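Cytoplasmic export protein 1 (Saccharomyces cerevisiae, PDB 3VWA) binds tRNA and takes part in nuclear tRNA export, possibly collecting tRNAs from export receptors at the nuclear pore and passing aminoacylated ones to the translation machinery. Local coordinates at residues K206-N211 and E230-W235. Numbering follows the deposited sequence.
Sequences KDWIVN and ENTETW
Two hydrogen bonds to a carboxylate and one from an indole join the turn before helix 209-216 to the start of helix 233-237. Asp207, its CG tucked over the main chain (chi1 58°), lays its carboxylate against the second helix's first turn. OD2 accepts from Thr234 OG1 at 2.6 Å and OD1 from Thr234 N at 3.2 Å, each through its syn lone pair, which fixes the carboxylate's rotation. A water 2.8 Å from OD1 donates to it and accepts from Glu233 N. An acid suits this place, where the helix dipole would probably favour its negative charge; an alanine here would remove both bonds to Thr234 and the water's bond and would probably loosen the first turn of helix 233-237.

Thr232 is the N-cap of helix 233-237, its OG1 weakly accepting from Trp235 N at 3.4 Å. Both segments lie ahead of the HEAT repeats, consistent with the helical part of the kinase-like domain, and helix 106-122 packs against both tryptophans.

The same OG1 accepts a hydrogen bond from Trp208 NE1 at 2.8 Å, nearly in the indole plane, and is also hydrogen-bonded to Leu229 O. A threonine thus serves the cap and the buried indole together.

Thr234 CG2 sits 3.6 Å above one face of the Trp208 ring, toward its rim, while Trp208 CZ2 reaches the edge of the Trp235 ring at CE3, 3.9 Å away.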
loop_
_atom_site.group_PDB
_atom_site.type_symbol
_atom_site.label_atom_id
_atom_site.label_comp_id
_atom_site.label_asym_id
_atom_site.label_seq_id
_atom_site.Cartn_x
_atom_site.Cartn_y
_atom_site.Cartn_z
ATOM N N LYS A 206 20.761 -5.164 24.555
ATOM C CA LYS A 206 21.690 -5.377 25.670
ATOM C C LYS A 206 21.036 -6.286 26.689
ATOM O O LYS A 206 21.628 -7.287 27.095
ATOM C CB LYS A 206 22.051 -4.035 26.315
ATOM C CG LYS A 206 23.253 -3.325 25.716
ATOM C CD LYS A 206 23.348 -3.468 24.199
ATOM C CE LYS A 206 24.801 -3.491 23.729
ATOM N NZ LYS A 206 25.667 -4.339 24.608
ATOM N N ASP A 207 19.790 -5.967 27.042
ATOM C CA ASP A 207 19.070 -6.730 28.064
ATOM C C ASP A 207 18.535 -8.068 27.558
ATOM O O ASP A 207 17.843 -8.786 28.293
ATOM C CB ASP A 207 17.963 -5.895 28.733
ATOM C CG ASP A 207 16.944 -5.357 27.741
ATOM O OD1 ASP A 207 16.035 -4.615 28.163
ATOM O OD2 ASP A 207 17.061 -5.651 26.540
ATOM N N TRP A 208 18.860 -8.413 26.316
ATOM C CA TRP A 208 18.541 -9.750 25.809
ATOM C C TRP A 208 19.767 -10.599 25.652
ATOM O O TRP A 208 19.666 -11.786 25.358
ATOM C CB TRP A 208 17.792 -9.661 24.469
ATOM C CG TRP A 208 16.342 -9.192 24.588
ATOM C CD1 TRP A 208 15.713 -8.567 25.686
ATOM C CD2 TRP A 208 15.312 -9.276 23.570
ATOM N NE1 TRP A 208 14.383 -8.301 25.409
ATOM C CE2 TRP A 208 14.079 -8.704 24.166
ATOM C CE3 TRP A 208 15.260 -9.783 22.264
ATOM C CZ2 TRP A 208 12.876 -8.632 23.449
ATOM C CZ3 TRP A 208 14.036 -9.714 21.566
ATOM C CH2 TRP A 208 12.894 -9.138 22.135
ATOM N N ILE A 209 20.949 -9.998 25.817
ATOM C CA ILE A 209 22.175 -10.741 25.541
ATOM C C ILE A 209 22.271 -12.045 26.331
ATOM O O ILE A 209 22.580 -13.105 25.779
ATOM C CB ILE A 209 23.449 -9.877 25.697
ATOM C CG1 ILE A 209 23.716 -9.105 24.402
ATOM C CG2 ILE A 209 24.647 -10.761 25.984
ATOM C CD1 ILE A 209 24.760 -8.004 24.535
ATOM N N VAL A 210 21.959 -11.996 27.614
ATOM C CA VAL A 210 22.275 -13.151 28.431
ATOM C C VAL A 210 21.227 -14.203 28.177
ATOM O O VAL A 210 21.548 -15.398 28.049
ATOM C CB VAL A 210 22.355 -12.816 29.926
ATOM C CG1 VAL A 210 22.241 -14.090 30.751
ATOM C CG2 VAL A 210 23.655 -12.068 30.228
ATOM N N ASN A 211 19.978 -13.766 28.132
ATOM C CA ASN A 211 18.884 -14.685 27.890
ATOM C C ASN A 211 19.107 -15.497 26.612
ATOM O O ASN A 211 19.020 -16.725 26.632
ATOM C CB ASN A 211 17.548 -13.941 27.906
ATOM C CG ASN A 211 17.198 -13.431 29.303
ATOM O OD1 ASN A 211 17.368 -14.151 30.278
ATOM N ND2 ASN A 211 16.719 -12.191 29.406
ATOM N N GLU A 230 9.864 -11.151 28.348
ATOM C CA GLU A 230 8.634 -10.403 28.601
ATOM C C GLU A 230 8.816 -9.382 29.711
ATOM O O GLU A 230 8.117 -8.356 29.753
ATOM C CB GLU A 230 7.469 -11.329 28.910
ATOM C CG GLU A 230 6.927 -11.986 27.645
ATOM C CD GLU A 230 5.876 -13.054 27.891
ATOM O OE1 GLU A 230 5.285 -13.117 28.983
ATOM O OE2 GLU A 230 5.640 -13.847 26.967
ATOM N N ASN A 231 9.786 -9.655 30.579
ATOM C CA ASN A 231 10.079 -8.777 31.675
ATOM C C ASN A 231 11.046 -7.645 31.365
ATOM O O ASN A 231 11.119 -6.667 32.117
ATOM C CB ASN A 231 10.566 -9.568 32.882
ATOM C CG ASN A 231 9.671 -9.374 34.074
ATOM O OD1 ASN A 231 8.522 -9.858 34.092
ATOM N ND2 ASN A 231 10.168 -8.620 35.077
ATOM N N THR A 232 11.761 -7.745 30.255
ATOM C CA THR A 232 12.828 -6.799 30.021
ATOM C C THR A 232 12.258 -5.444 29.591
ATOM O O THR A 232 11.102 -5.340 29.149
ATOM C CB THR A 232 13.773 -7.323 28.952
ATOM O OG1 THR A 232 13.029 -7.527 27.736
ATOM C CG2 THR A 232 14.393 -8.611 29.419
ATOM N N GLU A 233 13.077 -4.411 29.719
ATOM C CA GLU A 233 12.669 -3.065 29.329
ATOM C C GLU A 233 12.395 -3.022 27.817
ATOM O O GLU A 233 11.458 -2.376 27.383
ATOM C CB GLU A 233 13.711 -2.026 29.780
ATOM C CG GLU A 233 13.420 -0.572 29.381
ATOM C CD GLU A 233 12.093 0.014 29.921
ATOM O OE1 GLU A 233 11.546 0.967 29.288
ATOM O OE2 GLU A 233 11.575 -0.463 30.967
ATOM N N THR A 234 13.208 -3.734 27.039
ATOM C CA THR A 234 13.049 -3.790 25.571
ATOM C C THR A 234 11.661 -4.254 25.159
ATOM O O THR A 234 10.954 -3.586 24.396
ATOM C CB THR A 234 14.105 -4.713 24.963
ATOM O OG1 THR A 234 15.382 -4.159 25.250
ATOM C CG2 THR A 234 13.932 -4.914 23.419
ATOM N N TRP A 235 11.276 -5.398 25.698
ATOM C CA TRP A 235 9.991 -5.954 25.425
ATOM C C TRP A 235 8.856 -5.012 25.723
ATOM O O TRP A 235 7.944 -4.911 24.926
ATOM C CB TRP A 235 9.848 -7.256 26.173
ATOM C CG TRP A 235 8.611 -8.044 25.822
ATOM C CD1 TRP A 235 7.305 -7.789 26.237
ATOM C CD2 TRP A 235 8.507 -9.272 25.010
ATOM N NE1 TRP A 235 6.449 -8.714 25.743
ATOM C CE2 TRP A 235 7.080 -9.627 25.000
ATOM C CE3 TRP A 235 9.396 -10.054 24.315
ATOM C CZ2 TRP A 235 6.595 -10.751 24.336
ATOM C CZ3 TRP A 235 8.902 -11.162 23.623
ATOM C CH2 TRP A 235 7.526 -11.509 23.647
HETATM O O HOH W 1 15.457 -4.424 30.874
#